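Local coordinates for protein MlnD (Bacillus methylotrophicus, PDB 5IL5) that probably dehydrates beta-hydroxyacyl intermediates during macrolactin biosynthesis, here as the dehydratase domain of a trans-AT polyketide synthase, at residues V253-E258 against V269-N274; I245-T250 against G277-L282; L185-H190 against K214-E219; G196-K201 against I226-E231. All coordinates share one frame; numbering follows the deposited sequence.

Interaction 1 (V253-E258 against V269-N274); sequences VYVYAE and VYVLDN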
loop_
_atom_site.group_PDB
_atom_site.type_symbol
_atom_site.label_atom_id
_atom_site.label_comp_id
_atom_site.label_asym_id
_atom_site.label_seq_id
_atom_site.Cartn_x
_atom_site.Cartn_y
_atom_site.Cartn_z
ATOM N N VAL A 253 -15.015 -20.569 23.290
ATOM C CA VAL A 253 -16.062 -20.745 24.290
ATOM C C VAL A 253 -15.520 -20.440 25.679
ATOM O O VAL A 253 -16.229 -19.878 26.521
ATOM C CB VAL A 253 -16.628 -22.177 24.240
ATOM C CG1 VAL A 253 -17.750 -22.355 25.258
ATOM C CG2 VAL A 253 -17.126 -22.517 22.847
ATOM N N TYR A 254 -14.265 -20.805 25.932
ATOM C CA TYR A 254 -13.674 -20.670 27.255
ATOM C C TYR A 254 -12.328 -19.968 27.178
ATOM O O TYR A 254 -11.648 -19.990 26.150
ATOM C CB TYR A 254 -13.477 -22.029 27.928
ATOM C CG TYR A 254 -14.745 -22.785 28.225
ATOM C CD1 TYR A 254 -15.481 -22.516 29.372
ATOM C CD2 TYR A 254 -15.204 -23.773 27.368
ATOM C CE1 TYR A 254 -16.629 -23.205 29.653
ATOM C CE2 TYR A 254 -16.359 -24.463 27.642
ATOM C CZ TYR A 254 -17.068 -24.174 28.786
ATOM O OH TYR A 254 -18.220 -24.866 29.062
ATOM N N VAL A 255 -11.943 -19.362 28.301
ATOM C CA VAL A 255 -10.607 -18.817 28.500
ATOM C C VAL A 255 -10.060 -19.355 29.822
ATOM O O VAL A 255 -10.683 -19.175 30.876
ATOM C CB VAL A 255 -10.622 -17.277 28.487
ATOM C CG1 VAL A 255 -9.282 -16.701 28.937
ATOM C CG2 VAL A 255 -10.999 -16.755 27.095
ATOM N N TYR A 256 -8.901 -20.008 29.769
ATOM C CA TYR A 256 -8.258 -20.600 30.942
ATOM C C TYR A 256 -6.897 -19.953 31.173
ATOM O O TYR A 256 -6.117 -19.802 30.231
ATOM C CB TYR A 256 -8.089 -22.112 30.764
ATOM C CG TYR A 256 -7.321 -22.781 31.880
ATOM C CD1 TYR A 256 -7.924 -23.057 33.102
ATOM C CD2 TYR A 256 -5.993 -23.135 31.716
ATOM C CE1 TYR A 256 -7.225 -23.669 34.121
ATOM C CE2 TYR A 256 -5.282 -23.744 32.735
ATOM C CZ TYR A 256 -5.904 -24.010 33.937
ATOM O OH TYR A 256 -5.206 -24.615 34.959
ATOM N N ALA A 257 -6.604 -19.590 32.425
ATOM C CA ALA A 257 -5.357 -18.910 32.768
ATOM C C ALA A 257 -4.787 -19.461 34.071
ATOM O O ALA A 257 -5.539 -19.873 34.955
ATOM C CB ALA A 257 -5.590 -17.395 32.887
ATOM N N GLU A 258 -3.453 -19.457 34.196
ATOM C CA GLU A 258 -2.834 -20.003 35.403
ATOM C C GLU A 258 -1.443 -19.424 35.655
ATOM O O GLU A 258 -0.845 -18.763 34.804
ATOM C CB GLU A 258 -2.732 -21.530 35.332
ATOM C CG GLU A 258 -2.030 -22.059 34.099
ATOM C CD GLU A 258 -1.742 -23.543 34.215
ATOM O OE1 GLU A 258 -2.539 -24.248 34.882
ATOM O OE2 GLU A 258 -0.719 -24.003 33.653
ATOM N N VAL A 269 -2.037 -18.413 29.243
ATOM C CA VAL A 269 -3.462 -18.295 28.963
ATOM C C VAL A 269 -3.815 -19.110 27.729
ATOM O O VAL A 269 -2.989 -19.306 26.834
ATOM C CB VAL A 269 -3.897 -16.830 28.784
ATOM C CG1 VAL A 269 -5.410 -16.740 28.929
ATOM C CG2 VAL A 269 -3.177 -15.931 29.776
ATOM N N TYR A 270 -5.052 -19.604 27.694
ATOM C CA TYR A 270 -5.531 -20.410 26.580
ATOM C C TYR A 270 -6.962 -20.044 26.215
ATOM O O TYR A 270 -7.802 -19.846 27.096
ATOM C CB TYR A 270 -5.477 -21.903 26.915
ATOM C CG TYR A 270 -4.125 -22.375 27.382
ATOM C CD1 TYR A 270 -3.740 -22.258 28.709
ATOM C CD2 TYR A 270 -3.231 -22.940 26.491
ATOM C CE1 TYR A 270 -2.500 -22.696 29.132
ATOM C CE2 TYR A 270 -1.992 -23.374 26.899
ATOM C CZ TYR A 270 -1.628 -23.248 28.222
ATOM O OH TYR A 270 -0.390 -23.683 28.636
ATOM N N VAL A 271 -7.231 -19.960 24.914
ATOM C CA VAL A 271 -8.590 -19.892 24.384
ATOM C C VAL A 271 -8.975 -21.292 23.926
ATOM O O VAL A 271 -8.208 -21.954 23.217
ATOM C CB VAL A 271 -8.696 -18.880 23.228
ATOM C CG1 VAL A 271 -10.122 -18.825 22.690
ATOM C CG2 VAL A 271 -8.254 -17.504 23.681
ATOM N N LEU A 272 -10.164 -21.740 24.318
ATOM C CA LEU A 272 -10.569 -23.130 24.173
ATOM C C LEU A 272 -11.897 -23.235 23.438
ATOM O O LEU A 272 -12.738 -22.339 23.522
ATOM C CB LEU A 272 -10.701 -23.792 25.543
ATOM C CG LEU A 272 -9.594 -23.460 26.540
ATOM C CD1 LEU A 272 -9.940 -24.032 27.879
ATOM C CD2 LEU A 272 -8.272 -24.021 26.056
ATOM N N ASP A 273 -12.094 -24.350 22.738
ATOM C CA ASP A 273 -13.378 -24.623 22.101
ATOM C C ASP A 273 -14.358 -25.168 23.144
ATOM O O ASP A 273 -14.080 -25.194 24.348
ATOM C CB ASP A 273 -13.201 -25.585 20.926
ATOM C CG ASP A 273 -12.626 -26.920 21.341
ATOM O OD1 ASP A 273 -12.781 -27.307 22.513
ATOM O OD2 ASP A 273 -12.027 -27.591 20.480
ATOM N N ASN A 274 -15.528 -25.620 22.686
ATOM C CA ASN A 274 -16.555 -26.079 23.612
ATOM C C ASN A 274 -16.117 -27.293 24.426
ATOM O O ASN A 274 -16.763 -27.610 25.432
ATOM C CB ASN A 274 -17.844 -26.401 22.850
ATOM C CG ASN A 274 -17.619 -27.356 21.693
ATOM O OD1 ASN A 274 -16.621 -28.066 21.644
ATOM N ND2 ASN A 274 -18.569 -27.401 20.773
HETATM O O HOH W 1 0.908 -24.286 30.936
#
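Segments 254-258 and 269-272 run antiparallel at 162°, their axes 4.6 Å apart at closest, in a beta hairpin of the C-terminal hotdog fold. Tyr254 pairs with Leu272 and Tyr256 with Tyr270 as hydrogen-bonded pairs, while Val255-Val271 and Ala257-Val269 are non-hydrogen-bonded. The regular pairing ends in a classic beta bulge in which Leu272 O serves two donors: Val253 N at 2.9 Å, nearly along the C=O axis, and Tyr254 N at 3.2 Å, above the carbonyl plane. The alternation of side chains separates two environments. Val255, Ala257, Val269 and Val271 form the face that meets helix 215-229; there Val269 CG1 reaches both Val255 CG1 at 3.9 Å and Ala257 CB at 4.0 Å, so one methyl spans two residues of the partner strand. The other face carries Tyr254, Tyr256, Tyr270 and Leu272. Tyr256 has CG anti to its backbone N (chi1 175°), Tyr270 has CG anti to its carbonyl carbon (chi1 -54°), and the two rings lie side by side, pointing the same way, with Tyr270 CD1 at the edge of the Tyr256 ring. Glu258 then joins their hydroxyls: Tyr256 OH donates to OE1 of Glu258 at 2.7 Å, and a water accepts from Tyr270 OH at 2.7 Å while donating to Glu258 OE2 at 3.2 Å.

Interaction 2 (I245-T250 against G277-L282); sequences IFDHET and GILMEL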
loop_
_atom_site.group_PDB
_atom_site.type_symbol
_atom_site.label_atom_id
_atom_site.label_comp_id
_atom_site.label_asym_id
_atom_site.label_seq_id
_atom_site.Cartn_x
_atom_site.Cartn_y
_atom_site.Cartn_z
ATOM N N ILE A 245 -1.562 -19.310 17.368
ATOM C CA ILE A 245 -2.948 -19.344 16.916
ATOM C C ILE A 245 -3.131 -20.676 16.207
ATOM O O ILE A 245 -2.770 -20.815 15.031
ATOM C CB ILE A 245 -3.289 -18.170 15.994
ATOM C CG1 ILE A 245 -2.874 -16.837 16.619
ATOM C CG2 ILE A 245 -4.783 -18.135 15.698
ATOM C CD1 ILE A 245 -2.499 -15.830 15.588
ATOM N N PHE A 246 -3.713 -21.652 16.908
ATOM C CA PHE A 246 -3.869 -22.992 16.353
ATOM C C PHE A 246 -5.090 -23.100 15.451
ATOM O O PHE A 246 -5.078 -23.848 14.466
ATOM C CB PHE A 246 -3.980 -24.006 17.487
ATOM C CG PHE A 246 -2.798 -24.022 18.400
ATOM C CD1 PHE A 246 -1.682 -24.778 18.091
ATOM C CD2 PHE A 246 -2.799 -23.283 19.570
ATOM C CE1 PHE A 246 -0.592 -24.799 18.932
ATOM C CE2 PHE A 246 -1.709 -23.300 20.413
ATOM C CZ PHE A 246 -0.605 -24.059 20.095
ATOM N N ASP A 247 -6.149 -22.366 15.773
ATOM C CA ASP A 247 -7.432 -22.552 15.104
ATOM C C ASP A 247 -8.245 -21.285 15.326
ATOM O O ASP A 247 -8.654 -21.002 16.455
ATOM C CB ASP A 247 -8.153 -23.781 15.650
ATOM C CG ASP A 247 -9.432 -24.095 14.897
ATOM O OD1 ASP A 247 -9.908 -23.222 14.135
ATOM O OD2 ASP A 247 -9.958 -25.220 15.059
ATOM N N HIS A 248 -8.477 -20.536 14.253
ATOM C CA HIS A 248 -9.254 -19.311 14.313
ATOM C C HIS A 248 -10.636 -19.456 13.699
ATOM O O HIS A 248 -11.385 -18.474 13.661
ATOM C CB HIS A 248 -8.501 -18.191 13.605
ATOM C CG HIS A 248 -8.235 -18.475 12.161
ATOM N ND1 HIS A 248 -9.230 -18.456 11.209
ATOM C CD2 HIS A 248 -7.097 -18.817 11.513
ATOM C CE1 HIS A 248 -8.712 -18.753 10.030
ATOM N NE2 HIS A 248 -7.420 -18.976 10.188
ATOM N N GLU A 249 -10.996 -20.650 13.228
ATOM C CA GLU A 249 -12.331 -20.888 12.694
ATOM C C GLU A 249 -13.265 -21.476 13.744
ATOM O O GLU A 249 -14.453 -21.137 13.768
ATOM C CB GLU A 249 -12.264 -21.818 11.478
ATOM C CG GLU A 249 -11.616 -21.203 10.242
ATOM C CD GLU A 249 -11.214 -22.240 9.210
ATOM O OE1 GLU A 249 -11.250 -23.445 9.527
ATOM O OE2 GLU A 249 -10.880 -21.851 8.072
ATOM N N THR A 250 -12.764 -22.349 14.619
ATOM C CA THR A 250 -13.621 -22.927 15.646
ATOM C C THR A 250 -14.039 -21.855 16.644
ATOM O O THR A 250 -13.249 -20.982 17.011
ATOM C CB THR A 250 -12.919 -24.071 16.369
ATOM O OG1 THR A 250 -12.428 -25.008 15.407
ATOM C CG2 THR A 250 -13.913 -24.797 17.260
ATOM N N GLY A 277 -10.495 -27.866 23.625
ATOM C CA GLY A 277 -9.436 -27.909 22.628
ATOM C C GLY A 277 -8.807 -26.527 22.477
ATOM O O GLY A 277 -9.506 -25.531 22.262
ATOM N N ILE A 278 -7.482 -26.463 22.584
ATOM C CA ILE A 278 -6.798 -25.174 22.609
ATOM C C ILE A 278 -6.805 -24.553 21.217
ATOM O O ILE A 278 -6.286 -25.132 20.256
ATOM C CB ILE A 278 -5.369 -25.320 23.147
ATOM C CG1 ILE A 278 -5.401 -25.819 24.598
ATOM C CG2 ILE A 278 -4.636 -23.982 23.062
ATOM C CD1 ILE A 278 -4.048 -26.252 25.164
ATOM N N LEU A 279 -7.383 -23.355 21.112
ATOM C CA LEU A 279 -7.441 -22.611 19.861
ATOM C C LEU A 279 -6.345 -21.565 19.757
ATOM O O LEU A 279 -5.926 -21.229 18.646
ATOM C CB LEU A 279 -8.799 -21.904 19.723
ATOM C CG LEU A 279 -10.063 -22.736 19.958
ATOM C CD1 LEU A 279 -11.313 -21.874 20.016
ATOM C CD2 LEU A 279 -10.202 -23.763 18.862
ATOM N N MET A 280 -5.895 -21.033 20.892
ATOM C CA MET A 280 -4.861 -20.010 20.930
ATOM C C MET A 280 -4.212 -20.047 22.307
ATOM O O MET A 280 -4.896 -20.251 23.312
ATOM C CB MET A 280 -5.440 -18.621 20.635
ATOM C CG MET A 280 -4.428 -17.488 20.666
ATOM S SD MET A 280 -5.147 -15.918 20.131
ATOM C CE MET A 280 -6.217 -15.565 21.510
ATOM N N GLU A 281 -2.897 -19.861 22.340
ATOM C CA GLU A 281 -2.114 -19.931 23.566
ATOM C C GLU A 281 -1.336 -18.635 23.716
ATOM O O GLU A 281 -0.684 -18.195 22.765
ATOM C CB GLU A 281 -1.148 -21.131 23.533
ATOM C CG GLU A 281 -0.243 -21.260 24.753
ATOM C CD GLU A 281 0.783 -22.366 24.610
ATOM O OE1 GLU A 281 0.879 -22.947 23.507
ATOM O OE2 GLU A 281 1.500 -22.635 25.603
ATOM N N LEU A 282 -1.387 -18.035 24.905
ATOM C CA LEU A 282 -0.465 -16.962 25.275
ATOM C C LEU A 282 0.350 -17.414 26.475
ATOM O O LEU A 282 -0.179 -17.540 27.586
ATOM C CB LEU A 282 -1.186 -15.651 25.593
ATOM C CG LEU A 282 -1.538 -14.784 24.392
ATOM C CD1 LEU A 282 -2.836 -15.261 23.782
ATOM C CD2 LEU A 282 -1.597 -13.317 24.794
#
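Leu279 is the tightly gripped residue in this contact, through its carbonyl and its side chain alike. Leu279 O accepts from Phe246 N at 2.8 Å, a bent bond from above the carbonyl plane, and from Asp247 N at 3.1 Å, which lies in the plane on a lone pair. Leu279 CD2 rests against both Thr250 CB at 3.7 Å and Asp247 CB at 3.8 Å, the two contacts lying on one side of the methyl. Beside it, Phe246 swings its ring alongside Ile278 and offers an edge to Glu281, with Phe246 CE2 at 3.8 Å from Glu281 CB; ring and carboxylate are nearly coplanar, 21° apart. The chain takes a corner at Leu279, where Leu279 and Met280 both face Val271 in a classic beta bulge of the C-terminal hotdog fold, and Ile245, at the end of strand 239-245, pairs with Met280 as a non-hydrogen-bonded antiparallel pair. Much looser is the outer part of the loop: His248 and Glu249 are exposed and turn away from the strand. Order there comes from Asp247, whose CG stands anti to the backbone N (chi1 -175°). Its OD1 accepts from Glu249 N at 2.9 Å, making an Asx turn, and from Thr250 N at 3.0 Å, while Thr250 OG1 donates to OD2 of Asp247.

Interaction 3 (L185-H190 against K214-E219); sequences LKAAEH and KPEVIE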
loop_
_atom_site.group_PDB
_atom_site.type_symbol
_atom_site.label_atom_id
_atom_site.label_comp_id
_atom_site.label_asym_id
_atom_site.label_seq_id
_atom_site.Cartn_x
_atom_site.Cartn_y
_atom_site.Cartn_z
ATOM N N LEU A 185 -16.455 -5.084 24.716
ATOM C CA LEU A 185 -15.377 -5.955 25.166
ATOM C C LEU A 185 -15.772 -6.800 26.374
ATOM O O LEU A 185 -14.904 -7.387 27.025
ATOM C CB LEU A 185 -14.137 -5.126 25.489
ATOM C CG LEU A 185 -13.419 -4.540 24.278
ATOM C CD1 LEU A 185 -12.533 -3.379 24.684
ATOM C CD2 LEU A 185 -12.598 -5.619 23.611
ATOM N N LYS A 186 -17.067 -6.874 26.679
ATOM C CA LYS A 186 -17.565 -7.644 27.815
ATOM C C LYS A 186 -18.165 -8.948 27.293
ATOM O O LYS A 186 -19.375 -9.088 27.113
ATOM C CB LYS A 186 -18.577 -6.825 28.607
ATOM C CG LYS A 186 -17.937 -5.738 29.443
ATOM C CD LYS A 186 -18.914 -5.168 30.443
ATOM C CE LYS A 186 -18.418 -3.854 30.997
ATOM N NZ LYS A 186 -19.092 -3.519 32.279
ATOM N N ALA A 187 -17.284 -9.915 27.038
ATOM C CA ALA A 187 -17.680 -11.217 26.523
ATOM C C ALA A 187 -17.799 -12.287 27.603
ATOM O O ALA A 187 -18.339 -13.363 27.327
ATOM C CB ALA A 187 -16.677 -11.675 25.460
ATOM N N ALA A 188 -17.305 -12.031 28.809
ATOM C CA ALA A 188 -17.370 -13.014 29.884
ATOM C C ALA A 188 -18.805 -13.179 30.380
ATOM O O ALA A 188 -19.454 -12.199 30.758
ATOM C CB ALA A 188 -16.450 -12.597 31.030
ATOM N N GLU A 189 -19.299 -14.420 30.369
ATOM C CA GLU A 189 -20.616 -14.728 30.918
ATOM C C GLU A 189 -20.542 -15.133 32.388
ATOM O O GLU A 189 -21.387 -14.710 33.184
ATOM C CB GLU A 189 -21.299 -15.834 30.104
ATOM C CG GLU A 189 -21.781 -15.407 28.717
ATOM C CD GLU A 189 -22.863 -16.318 28.175
ATOM O OE1 GLU A 189 -22.978 -17.460 28.668
ATOM O OE2 GLU A 189 -23.597 -15.891 27.257
ATOM N N HIS A 190 -19.563 -15.954 32.771
ATOM C CA HIS A 190 -19.365 -16.285 34.177
ATOM C C HIS A 190 -17.943 -16.806 34.365
ATOM O O HIS A 190 -17.237 -17.104 33.399
ATOM C CB HIS A 190 -20.404 -17.290 34.684
ATOM C CG HIS A 190 -20.405 -18.591 33.947
ATOM N ND1 HIS A 190 -19.465 -19.574 34.169
ATOM C CD2 HIS A 190 -21.238 -19.074 32.995
ATOM C CE1 HIS A 190 -19.719 -20.607 33.386
ATOM N NE2 HIS A 190 -20.790 -20.329 32.663
ATOM N N LYS A 214 -10.697 -11.951 17.474
ATOM C CA LYS A 214 -11.745 -10.987 17.759
ATOM C C LYS A 214 -11.370 -10.137 18.969
ATOM O O LYS A 214 -10.762 -10.639 19.918
ATOM C CB LYS A 214 -13.090 -11.658 18.007
ATOM C CG LYS A 214 -13.716 -12.260 16.777
ATOM C CD LYS A 214 -15.128 -12.706 17.076
ATOM C CE LYS A 214 -15.783 -13.311 15.854
ATOM N NZ LYS A 214 -17.114 -13.913 16.159
ATOM N N PRO A 215 -11.719 -8.848 18.970
ATOM C CA PRO A 215 -11.290 -7.996 20.090
ATOM C C PRO A 215 -11.795 -8.479 21.439
ATOM O O PRO A 215 -11.029 -8.487 22.412
ATOM C CB PRO A 215 -11.861 -6.618 19.713
ATOM C CG PRO A 215 -12.974 -6.908 18.783
ATOM C CD PRO A 215 -12.533 -8.096 17.998
ATOM N N GLU A 216 -13.061 -8.901 21.526
ATOM C CA GLU A 216 -13.598 -9.322 22.815
ATOM C C GLU A 216 -13.011 -10.652 23.269
ATOM O O GLU A 216 -12.876 -10.880 24.476
ATOM C CB GLU A 216 -15.127 -9.388 22.778
ATOM C CG GLU A 216 -15.750 -10.564 22.033
ATOM C CD GLU A 216 -15.747 -10.391 20.533
ATOM O OE1 GLU A 216 -15.287 -9.338 20.046
ATOM O OE2 GLU A 216 -16.233 -11.309 19.841
ATOM N N VAL A 217 -12.646 -11.533 22.336
ATOM C CA VAL A 217 -12.043 -12.807 22.722
ATOM C C VAL A 217 -10.669 -12.583 23.345
ATOM O O VAL A 217 -10.387 -13.065 24.448
ATOM C CB VAL A 217 -11.971 -13.760 21.516
ATOM C CG1 VAL A 217 -11.258 -15.055 21.897
ATOM C CG2 VAL A 217 -13.364 -14.076 21.018
ATOM N N ILE A 218 -9.787 -11.864 22.650
ATOM C CA ILE A 218 -8.451 -11.648 23.189
ATOM C C ILE A 218 -8.484 -10.739 24.412
ATOM O O ILE A 218 -7.570 -10.794 25.240
ATOM C CB ILE A 218 -7.510 -11.104 22.093
ATOM C CG1 ILE A 218 -6.049 -11.125 22.562
ATOM C CG2 ILE A 218 -7.894 -9.688 21.674
ATOM C CD1 ILE A 218 -5.443 -12.508 22.697
ATOM N N GLU A 219 -9.507 -9.891 24.556
ATOM C CA GLU A 219 -9.612 -9.094 25.773
ATOM C C GLU A 219 -10.083 -9.931 26.955
ATOM O O GLU A 219 -9.716 -9.644 28.098
ATOM C CB GLU A 219 -10.549 -7.908 25.557
ATOM C CG GLU A 219 -10.489 -6.875 26.668
ATOM C CD GLU A 219 -9.118 -6.260 26.836
ATOM O OE1 GLU A 219 -8.330 -6.259 25.868
ATOM O OE2 GLU A 219 -8.822 -5.788 27.950
#
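Two acidic residues make this buried contact without using their carboxylates: no hydrogen bond links 185-190 with 214-219, and the glutamates meet the loop through their aliphatic carbons. One methyl does much of the work. Leu185 CD2 rests against the first turn of helix 215-229, 3.5 Å from Pro215 O, 3.6 Å from Glu219 CB and 4.1 Å from Pro215 CB. Ala187 completes the contact, its CB lying 3.7 Å from Glu216 CG. This helix is the long one of the C-terminal hotdog fold, and the spacing of Pro215 and Glu219 matches the HPxxxD motif of polyketide synthase dehydratases, consistent with Glu219 standing at the position of the motif's acidic residue. The glutamates differ in shape. Glu216 holds CG in the crowded position between backbone N and carbonyl carbon (chi1 75°) and bends at chi2 (-79°), its OE2 bonded to Lys205 N. Glu219 has CG anti to the backbone N (chi1 -168°) and also bends at the next bond, and its OE2 is hydrogen-bonded to Tyr179 OH. Leu185 O is tied to the same helix farther along, by Gln223 NE2.

Interaction 4 (G196-K201 against I226-E231); sequences GQVLLK and IYLAGE
Strand 197-202 passes the last turn of helix 215-229 with no hydrogen bond between the two segments; the nearest backbone pair is Gly196 and Leu228, whose CA atoms lie 6.1 Å apart. This is helix-on-sheet packing of the C-terminal hotdog fold, at the end of the helix that the sheet wraps around. The helix stops where Gly230 adopts a positive phi (63°), its N still bonded to Ile226 O at 2.7 Å. Gly196 likewise has a positive phi (73°).

Leu228 dominates the contact by its fork. With CG anti to the carbonyl carbon, the side chain points at the strand and its two methyls both lie against Gly196, CD2 reaching on to Gln197 N: CD1 of Leu228 lies 3.3 Å from Gly196 O, whereas CD2 of Leu228 lies 3.6 Å from Gly196 C and 3.7 Å from Gln197 N. Val198 crosses it obliquely. Its CG1 occupies the crowded position between backbone N and carbonyl carbon (chi1 66°) and meets Leu228 CG at 3.8 Å; its CG2, anti to the backbone N, is directed instead to the neighbouring Tyr227. The hydroxyl of Tyr227 is bonded to Arg173 and its ring meets Phe170, both of helix 167-176. Val198 also touches Ala257 and Cys191 on the flanking strands, so it packs against both neighbouring strands as well as the helix. The contact with the ring is the looser one, Val198 CG2 standing 4.3 Å from Tyr227 CD2.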
loop_
_atom_site.group_PDB
_atom_site.type_symbol
_atom_site.label_atom_id
_atom_site.label_comp_id
_atom_site.label_asym_id
_atom_site.label_seq_id
_atom_site.Cartn_x
_atom_site.Cartn_y
_atom_site.Cartn_z
ATOM N N GLY A 196 -5.435 -20.150 42.081
ATOM C CA GLY A 196 -4.689 -19.353 41.127
ATOM C C GLY A 196 -4.907 -19.806 39.704
ATOM O O GLY A 196 -4.017 -19.660 38.859
ATOM N N GLN A 197 -6.080 -20.363 39.427
ATOM C CA GLN A 197 -6.498 -20.754 38.094
ATOM C C GLN A 197 -7.904 -20.216 37.876
ATOM O O GLN A 197 -8.676 -20.080 38.828
ATOM C CB GLN A 197 -6.472 -22.281 37.942
ATOM C CG GLN A 197 -5.152 -22.935 38.360
ATOM C CD GLN A 197 -5.240 -24.453 38.388
ATOM O OE1 GLN A 197 -6.327 -25.025 38.534
ATOM N NE2 GLN A 197 -4.094 -25.113 38.238
ATOM N N VAL A 198 -8.229 -19.873 36.632
ATOM C CA VAL A 198 -9.529 -19.287 36.319
ATOM C C VAL A 198 -9.989 -19.818 34.970
ATOM O O VAL A 198 -9.201 -19.878 34.020
ATOM C CB VAL A 198 -9.483 -17.742 36.311
ATOM C CG1 VAL A 198 -8.608 -17.222 35.181
ATOM C CG2 VAL A 198 -10.888 -17.158 36.220
ATOM N N LEU A 199 -11.253 -20.226 34.891
ATOM C CA LEU A 199 -11.888 -20.597 33.632
ATOM C C LEU A 199 -13.054 -19.651 33.397
ATOM O O LEU A 199 -14.000 -19.623 34.191
ATOM C CB LEU A 199 -12.359 -22.053 33.652
ATOM C CG LEU A 199 -12.950 -22.605 32.349
ATOM C CD1 LEU A 199 -11.923 -22.606 31.219
ATOM C CD2 LEU A 199 -13.504 -24.005 32.557
ATOM N N LEU A 200 -12.992 -18.892 32.306
ATOM C CA LEU A 200 -14.065 -17.985 31.928
ATOM C C LEU A 200 -14.938 -18.606 30.848
ATOM O O LEU A 200 -14.438 -19.228 29.908
ATOM C CB LEU A 200 -13.514 -16.655 31.419
ATOM C CG LEU A 200 -12.605 -15.863 32.354
ATOM C CD1 LEU A 200 -12.223 -14.549 31.705
ATOM C CD2 LEU A 200 -13.290 -15.614 33.683
ATOM N N LYS A 201 -16.246 -18.433 30.999
ATOM C CA LYS A 201 -17.198 -18.746 29.945
ATOM C C LYS A 201 -17.437 -17.481 29.142
ATOM O O LYS A 201 -17.865 -16.464 29.696
ATOM C CB LYS A 201 -18.520 -19.266 30.507
ATOM C CG LYS A 201 -19.613 -19.370 29.454
ATOM C CD LYS A 201 -19.298 -20.444 28.440
ATOM C CE LYS A 201 -20.474 -20.666 27.519
ATOM N NZ LYS A 201 -20.499 -19.625 26.453
ATOM N N ILE A 226 -5.993 -10.348 34.683
ATOM C CA ILE A 226 -6.194 -9.310 35.688
ATOM C C ILE A 226 -6.918 -9.880 36.897
ATOM O O ILE A 226 -6.698 -9.451 38.036
ATOM C CB ILE A 226 -6.999 -8.142 35.093
ATOM C CG1 ILE A 226 -6.302 -7.504 33.901
ATOM C CG2 ILE A 226 -7.252 -7.072 36.148
ATOM C CD1 ILE A 226 -7.271 -6.717 33.080
ATOM N N TYR A 227 -7.793 -10.857 36.665
ATOM C CA TYR A 227 -8.561 -11.440 37.755
ATOM C C TYR A 227 -7.668 -12.271 38.668
ATOM O O TYR A 227 -7.763 -12.181 39.898
ATOM C CB TYR A 227 -9.706 -12.276 37.185
ATOM C CG TYR A 227 -10.718 -12.658 38.226
ATOM C CD1 TYR A 227 -11.804 -11.835 38.497
ATOM C CD2 TYR A 227 -10.581 -13.827 38.958
ATOM C CE1 TYR A 227 -12.726 -12.171 39.460
ATOM C CE2 TYR A 227 -11.499 -14.171 39.922
ATOM C CZ TYR A 227 -12.567 -13.341 40.170
ATOM O OH TYR A 227 -13.483 -13.688 41.133
ATOM N N LEU A 228 -6.798 -13.093 38.081
ATOM C CA LEU A 228 -5.825 -13.840 38.869
ATOM C C LEU A 228 -4.810 -12.914 39.515
ATOM O O LEU A 228 -4.503 -13.052 40.703
ATOM C CB LEU A 228 -5.097 -14.859 38.003
ATOM C CG LEU A 228 -5.860 -16.109 37.566
ATOM C CD1 LEU A 228 -4.855 -17.060 36.938
ATOM C CD2 LEU A 228 -6.648 -16.770 38.693
ATOM N N ALA A 229 -4.296 -11.945 38.755
ATOM C CA ALA A 229 -3.240 -11.083 39.269
ATOM C C ALA A 229 -3.778 -10.094 40.300
ATOM O O ALA A 229 -3.127 -9.836 41.321
ATOM C CB ALA A 229 -2.582 -10.347 38.102
ATOM N N GLY A 230 -4.959 -9.542 40.061
ATOM C CA GLY A 230 -5.560 -8.625 41.022
ATOM C C GLY A 230 -4.722 -7.373 41.212
ATOM O O GLY A 230 -4.361 -6.695 40.244
ATOM N N GLU A 231 -4.412 -7.041 42.473
ATOM C CA GLU A 231 -3.558 -5.883 42.726
ATOM C C GLU A 231 -2.214 -6.051 42.041
ATOM O O GLU A 231 -1.596 -5.063 41.631
ATOM C CB GLU A 231 -3.375 -5.613 44.220
ATOM C CG GLU A 231 -4.683 -5.512 44.992
ATOM C CD GLU A 231 -4.496 -4.988 46.408
ATOM O OE1 GLU A 231 -4.671 -5.772 47.363
ATOM O OE2 GLU A 231 -4.176 -3.782 46.559
#

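In the fold
All four contacts fall within the C-terminal hotdog fold, where the antiparallel strand order 278-286, 266-272, 254-258, 197-202, 188-194 joins them laterally. Interactions 1 and 2, centres about 9 Å apart, meet where strands 266-272 and 278-286 pair; interactions 1 and 4, centres about 12 Å apart, meet between strands 254-258 and 197-202. Helix 215-229 supplies its first turn to interaction 3 and its last to interaction 4, centres about 14 Å apart, and their segments alternate along the chain. Both close before interaction 2 opens, and interaction 1 falls between the two segments of interaction 2. Interactions 2 and 4, centres about 20 Å apart, do not touch. Together, these contacts tie a curved sheet to its central helix.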